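PDB 3WG9: redox-sensing transcriptional repressor rex from Thermoanaerobacter ethanolicus, which represses transcription as a Rex-family homodimer that binds DNA and senses redox level, probably by responding to the cellular balance of NADH and NAD(+). Local coordinates for the interface of chains A and B. Sequence-based numbering; all coordinates share one arbitrary frame. Chains: chain A/B, Redox-sensing transcriptional repressor rex.

Contact 1: the interface of chains A and B. Residues chain A 9, 13, 190-191; chain B 198, 201-202, 205.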
ATOM      1  N   MET A   9      -4.751 -14.966   6.159  1.00 47.32           N
ATOM      2  CA  MET A   9      -4.459 -13.601   5.729  1.00 45.57           C
ATOM      3  C   MET A   9      -3.850 -13.587   4.345  1.00 44.73           C
ATOM      4  O   MET A   9      -4.102 -12.691   3.547  1.00 42.25           O
ATOM      5  CB  MET A   9      -3.538 -12.899   6.736  1.00 45.92           C
ATOM      6  CG  MET A   9      -4.245 -12.371   7.955  1.00 47.69           C
ATOM      7  SD  MET A   9      -5.609 -11.198   7.628  1.00 51.85           S
ATOM      8  CE  MET A   9      -4.875  -9.863   6.663  1.00 47.71           C
ATOM      9  N   ARG A  13      -5.649 -11.298   1.489  1.00 39.37           N
ATOM     10  CA  ARG A  13      -4.995 -10.232   0.749  1.00 37.77           C
ATOM     11  C   ARG A  13      -4.955 -10.419  -0.777  1.00 39.70           C
ATOM     12  O   ARG A  13      -4.792  -9.443  -1.514  1.00 35.86           O
ATOM     13  CB  ARG A  13      -3.581 -10.026   1.280  1.00 38.38           C
ATOM     14  CG  ARG A  13      -3.551  -9.616   2.760  1.00 35.54           C
ATOM     15  CD  ARG A  13      -2.209  -8.930   3.141  1.00 37.96           C
ATOM     16  NE  ARG A  13      -2.172  -8.504   4.551  1.00 37.29           N
ATOM     17  CZ  ARG A  13      -2.704  -7.368   5.015  1.00 39.50           C
ATOM     18  NH1 ARG A  13      -3.373  -6.529   4.208  1.00 33.19           N
ATOM     19  NH2 ARG A  13      -2.549  -7.045   6.303  1.00 38.94           N
ATOM     20  N   LEU A 190      -6.898  -4.517  13.286  1.00 33.63           N
ATOM     21  CA  LEU A 190      -5.892  -3.458  13.040  1.00 33.77           C
ATOM     22  C   LEU A 190      -5.228  -3.752  11.697  1.00 33.63           C
ATOM     23  O   LEU A 190      -4.602  -4.805  11.525  1.00 36.15           O
ATOM     24  CB  LEU A 190      -4.805  -3.429  14.121  1.00 33.68           C
ATOM     25  CG  LEU A 190      -3.628  -2.494  13.872  1.00 33.22           C
ATOM     26  CD1 LEU A 190      -4.016  -1.016  13.723  1.00 33.37           C
ATOM     27  CD2 LEU A 190      -2.578  -2.666  14.983  1.00 37.22           C
ATOM     28  N   GLU A 191      -5.307  -2.813  10.769  1.00 29.99           N
ATOM     29  CA  GLU A 191      -4.640  -2.964   9.476  1.00 28.19           C
ATOM     30  C   GLU A 191      -3.639  -1.844   9.311  1.00 27.52           C
ATOM     31  O   GLU A 191      -4.019  -0.672   9.342  1.00 27.08           O
ATOM     32  CB  GLU A 191      -5.721  -2.917   8.354  1.00 26.93           C
ATOM     33  CG  GLU A 191      -5.196  -2.839   6.909  1.00 28.13           C
ATOM     34  CD  GLU A 191      -4.357  -4.002   6.460  1.00 29.84           C
ATOM     35  OE1 GLU A 191      -4.215  -5.004   7.198  1.00 34.40           O
ATOM     36  OE2 GLU A 191      -3.850  -3.942   5.316  1.00 32.28           O
TER
ATOM     37  N   SER B 198      -5.669  -2.693   0.783  1.00 30.56           N
ATOM     38  CA  SER B 198      -5.578  -2.755   2.287  1.00 30.09           C
ATOM     39  C   SER B 198      -6.937  -2.519   2.983  1.00 29.21           C
ATOM     40  O   SER B 198      -7.368  -3.276   3.856  1.00 30.03           O
ATOM     41  CB  SER B 198      -4.481  -1.756   2.788  1.00 26.59           C
ATOM     42  OG  SER B 198      -4.490  -1.655   4.193  1.00 31.27           O
ATOM     43  N   THR B 201      -9.500  -5.300   3.114  1.00 29.94           N
ATOM     44  CA  THR B 201      -9.343  -6.355   4.104  1.00 29.68           C
ATOM     45  C   THR B 201      -9.943  -6.040   5.429  1.00 31.04           C
ATOM     46  O   THR B 201     -10.199  -6.956   6.213  1.00 30.45           O
ATOM     47  CB  THR B 201      -7.824  -6.797   4.354  1.00 30.09           C
ATOM     48  OG1 THR B 201      -7.156  -5.764   5.087  1.00 32.42           O
ATOM     49  CG2 THR B 201      -7.078  -7.053   2.993  1.00 27.70           C
ATOM     50  N   VAL B 202     -10.198  -4.759   5.718  1.00 30.58           N
ATOM     51  CA  VAL B 202     -10.839  -4.434   6.967  1.00 29.33           C
ATOM     52  C   VAL B 202     -12.352  -4.753   6.758  1.00 32.21           C
ATOM     53  O   VAL B 202     -12.988  -5.314   7.638  1.00 33.51           O
ATOM     54  CB  VAL B 202     -10.646  -2.927   7.308  1.00 30.41           C
ATOM     55  CG1 VAL B 202     -11.492  -2.507   8.527  1.00 29.70           C
ATOM     56  CG2 VAL B 202      -9.146  -2.626   7.456  1.00 30.96           C
ATOM     57  N   ARG B 205     -12.740  -8.453   7.196  1.00 36.89           N
ATOM     58  CA  ARG B 205     -12.616  -8.987   8.540  1.00 36.95           C
ATOM     59  C   ARG B 205     -13.743  -8.607   9.466  1.00 39.45           C
ATOM     60  O   ARG B 205     -14.089  -9.399  10.359  1.00 38.67           O
ATOM     61  CB  ARG B 205     -11.279  -8.590   9.171  1.00 35.95           C
ATOM     62  CG  ARG B 205     -10.126  -9.365   8.568  1.00 35.64           C
ATOM     63  CD  ARG B 205      -8.800  -8.892   9.175  1.00 35.99           C
ATOM     64  NE  ARG B 205      -8.239  -7.865   8.301  1.00 37.94           N
ATOM     65  CZ  ARG B 205      -7.077  -7.271   8.555  1.00 40.76           C
ATOM     66  NH1 ARG B 205      -6.400  -7.634   9.654  1.00 36.50           N
ATOM     67  NH2 ARG B 205      -6.585  -6.366   7.722  1.00 33.13           N
TER
HETATM   68  O   HOH W   1      -3.819  -6.755   9.901  1.00 33.54           O
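A:Glu191 and B:Arg205 meet across the homodimer interface with their flat ends almost perpendicular, the carboxylate and guanidinium planes lying 83° apart. Here helix 195-214 of chain B docks against strand 189-192 and helix 9-27 of chain A, the latter overlapping the predicted helix-turn-helix DNA-binding region. B:Arg205 NH2 donates to A:Glu191 OE1 at 2.8 Å, staying close to its own guanidinium plane but coming down on the carboxylate from above, 56° out of plane. The steep approach may reflect that the syn side of the carboxylate is occupied by A:Arg13. From its own chain, A:Arg13 lies end-on to A:Glu191, NH2 facing OE1 on the syn side and NH1 facing OE2 at 2.9 Å, which should hold the carboxylate against rotation. B:Ser198 comes from the outer side of OE2: its hydroxyl OG, anti to the backbone N (chi1 172°), gives a 2.6 Å bond to the anti lone pair of A:Glu191 OE2. Each carboxylate oxygen therefore accepts from both chains, and two arginines close to the one acid would probably favour its charged form.

The arrangement illustrates how a second shell fixes a first. B:Arg205, bent at chi3, turns back side-on to its own helix, where NE reaches the backbone oxygen of B:Thr201 and NH2 binds the B:Thr201 hydroxyl OG1. That hydroxyl in turn donates to B:Ser198 O, so the donor residues are themselves tied together along the helix. Over one face of the B:Arg205 guanidinium, centred, sits the methyl CE of A:Met9, 3.9 Å from CZ; the same methyl also lies over a face of the A:Arg13 guanidinium, displaced toward its rim. Beneath the acid's polar end, A:Glu191 CB lies 3.6 Å from B:Val202 CG2. At another edge a water, 2.7 Å from B:Arg205 NH1, extends the network to the backbone oxygen A:Leu190 O.

Contact 2: the interface of chains A and B. Residues chain A 203-204, 206-207; chain B 79-81, 85.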
ATOM      1  N   SER A 203      12.617  -0.088  -6.336  1.00 26.83           N
ATOM      2  CA  SER A 203      14.077  -0.197  -6.278  1.00 29.24           C
ATOM      3  C   SER A 203      14.512  -1.600  -6.688  1.00 30.16           C
ATOM      4  O   SER A 203      15.536  -1.758  -7.360  1.00 32.13           O
ATOM      5  CB  SER A 203      14.619   0.127  -4.899  1.00 29.64           C
ATOM      6  OG  SER A 203      13.805  -0.439  -3.887  1.00 30.99           O
ATOM      7  N   TYR A 204      13.737  -2.607  -6.276  1.00 28.64           N
ATOM      8  CA  TYR A 204      14.148  -3.998  -6.588  1.00 29.63           C
ATOM      9  C   TYR A 204      14.215  -4.105  -8.122  1.00 28.21           C
ATOM     10  O   TYR A 204      15.220  -4.533  -8.715  1.00 31.78           O
ATOM     11  CB  TYR A 204      13.126  -5.037  -6.058  1.00 26.12           C
ATOM     12  CG  TYR A 204      13.549  -6.397  -6.620  1.00 32.10           C
ATOM     13  CD1 TYR A 204      13.093  -6.844  -7.853  1.00 31.79           C
ATOM     14  CD2 TYR A 204      14.503  -7.153  -5.976  1.00 31.01           C
ATOM     15  CE1 TYR A 204      13.557  -8.048  -8.431  1.00 33.69           C
ATOM     16  CE2 TYR A 204      14.941  -8.387  -6.524  1.00 35.64           C
ATOM     17  CZ  TYR A 204      14.465  -8.806  -7.771  1.00 37.70           C
ATOM     18  OH  TYR A 204      14.878  -9.974  -8.380  1.00 35.82           O
ATOM     19  N   LEU A 206      14.379  -1.762 -10.492  1.00 31.27           N
ATOM     20  CA  LEU A 206      15.407  -0.896 -11.138  1.00 33.58           C
ATOM     21  C   LEU A 206      16.786  -1.519 -10.991  1.00 34.79           C
ATOM     22  O   LEU A 206      17.589  -1.438 -11.919  1.00 36.96           O
ATOM     23  CB  LEU A 206      15.425   0.492 -10.526  1.00 31.89           C
ATOM     24  CG  LEU A 206      14.192   1.337 -10.890  1.00 29.46           C
ATOM     25  CD1 LEU A 206      14.214   2.558  -9.970  1.00 33.46           C
ATOM     26  CD2 LEU A 206      14.389   1.862 -12.323  1.00 32.28           C
ATOM     27  N   ASN A 207      17.025  -2.182  -9.864  1.00 33.84           N
ATOM     28  CA  ASN A 207      18.388  -2.724  -9.540  1.00 36.90           C
ATOM     29  C   ASN A 207      18.587  -4.170 -10.017  1.00 37.97           C
ATOM     30  O   ASN A 207      19.734  -4.628 -10.003  1.00 37.51           O
ATOM     31  CB  ASN A 207      18.603  -2.642  -8.019  1.00 36.19           C
ATOM     32  CG  ASN A 207      20.030  -3.009  -7.554  1.00 43.65           C
ATOM     33  OD1 ASN A 207      21.000  -2.317  -7.882  1.00 41.41           O
ATOM     34  ND2 ASN A 207      20.129  -4.045  -6.709  1.00 39.92           N
TER
ATOM     35  N   LEU B  79      17.100  -5.752  -2.421  1.00 30.19           N
ATOM     36  CA  LEU B  79      16.024  -4.760  -2.730  1.00 30.57           C
ATOM     37  C   LEU B  79      16.564  -3.479  -3.350  1.00 32.83           C
ATOM     38  O   LEU B  79      15.775  -2.562  -3.626  1.00 30.01           O
ATOM     39  CB  LEU B  79      15.239  -4.389  -1.458  1.00 30.71           C
ATOM     40  CG  LEU B  79      14.415  -5.583  -1.000  1.00 28.78           C
ATOM     41  CD1 LEU B  79      13.952  -5.332   0.424  1.00 32.19           C
ATOM     42  CD2 LEU B  79      13.248  -5.784  -1.963  1.00 28.77           C
ATOM     43  N   GLY B  80      17.887  -3.439  -3.583  1.00 34.30           N
ATOM     44  CA  GLY B  80      18.560  -2.288  -4.231  1.00 36.21           C
ATOM     45  C   GLY B  80      18.598  -1.081  -3.323  1.00 36.83           C
ATOM     46  O   GLY B  80      18.843   0.045  -3.793  1.00 38.79           O
ATOM     47  N   LEU B  81      18.487  -1.322  -2.019  1.00 36.15           N
ATOM     48  CA  LEU B  81      18.479  -0.246  -1.018  1.00 36.85           C
ATOM     49  C   LEU B  81      19.874   0.231  -0.587  1.00 41.01           C
ATOM     50  O   LEU B  81      19.974   1.172   0.178  1.00 42.06           O
ATOM     51  CB  LEU B  81      17.578  -0.566   0.182  1.00 34.82           C
ATOM     52  CG  LEU B  81      16.133  -0.930  -0.228  1.00 37.48           C
ATOM     53  CD1 LEU B  81      15.360  -1.326   0.988  1.00 35.24           C
ATOM     54  CD2 LEU B  81      15.453   0.294  -0.830  1.00 37.31           C
ATOM     55  N   TYR B  85      18.297   6.721  -5.602  1.00 38.55           N
ATOM     56  CA  TYR B  85      17.406   6.874  -6.746  1.00 37.19           C
ATOM     57  C   TYR B  85      16.927   8.335  -6.676  1.00 34.48           C
ATOM     58  O   TYR B  85      16.517   8.824  -5.618  1.00 34.15           O
ATOM     59  CB  TYR B  85      16.177   5.917  -6.623  1.00 34.37           C
ATOM     60  CG  TYR B  85      16.594   4.471  -6.544  1.00 32.74           C
ATOM     61  CD1 TYR B  85      16.890   3.747  -7.702  1.00 31.87           C
ATOM     62  CD2 TYR B  85      16.803   3.866  -5.307  1.00 34.61           C
ATOM     63  CE1 TYR B  85      17.383   2.429  -7.626  1.00 36.84           C
ATOM     64  CE2 TYR B  85      17.307   2.545  -5.205  1.00 33.78           C
ATOM     65  CZ  TYR B  85      17.608   1.850  -6.380  1.00 36.84           C
ATOM     66  OH  TYR B  85      18.087   0.552  -6.297  1.00 37.22           O
TER
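Across this part of the homodimer interface A:Ser203, on helix 195-215, meets B:Leu79 in the loop that leads into strand 85-90. A polar link is made by the hydroxyl OG of A:Ser203, which donates to the backbone oxygen of B:Leu79 at 2.9 Å. The donor stands almost straight out from the carbonyl, with 172° at the oxygen. With chi1 at 41°, OG stands between the serine's own backbone N and carbonyl carbon, a tight position that points it at the loop carbonyl and brings it beside the methyl CD2 of B:Leu81.

Another hydrogen bond works within chain B. The phenolic OH of B:Tyr85 donates to B:Gly80 O at 2.7 Å, from a position tilted 27° off the carbonyl plane, while that oxygen lies in the plane of the tyrosine ring at its edge. The bond ties the start of the strand to the loop and is likely to steady the ring against the partner helix.

Apolar packing fills in around these bonds. One face of the B:Tyr85 ring is turned to the helix: A:Ser203 CB meets it toward the rim, 3.6 Å from B:Tyr85 CE2, and the methyl A:Leu206 CD1 toward the opposite rim, 3.7 Å from B:Tyr85 CD1. The leucine and tyrosine side chains run past each other in opposite directions. Farther along, the amide of A:Asn207 rests against the glycine, with ND2 3.4 Å from B:Gly80 CA, where there is no side chain to hold it off. A leucine in place of B:Tyr85 would probably leave B:Gly80 O without its phenolic donor, freeing the loop to shift and stripping A:Ser203 and A:Leu206 of much of their aromatic neighbour.

A directed hydrogen bond together with carbon contacts thus joins the C-terminal helix of one subunit to the loop and strand leading to the glycine-rich nucleotide-binding loop of the other's Rossmann fold, supporting the dimer.

The centres of the C-alpha atoms of contact 1 and contact 2 lie about 27 Å apart, yet both draw on the long C-terminal helix that starts at residue 195. Contact 1 uses B:Ser198 to B:Arg205 of the chain B helix, contact 2 A:Ser203 to A:Asn207 of its chain A counterpart, so the used stretches overlap in sequence. Two-fold symmetry repeats each contact with the chains exchanged. Every such helix thus meets the partner's N-terminal helix 9-27, strand 189-192 and the loop before strand 85-90, a reciprocal exchange that could couple movements of the DNA-binding and nucleotide-binding parts between subunits.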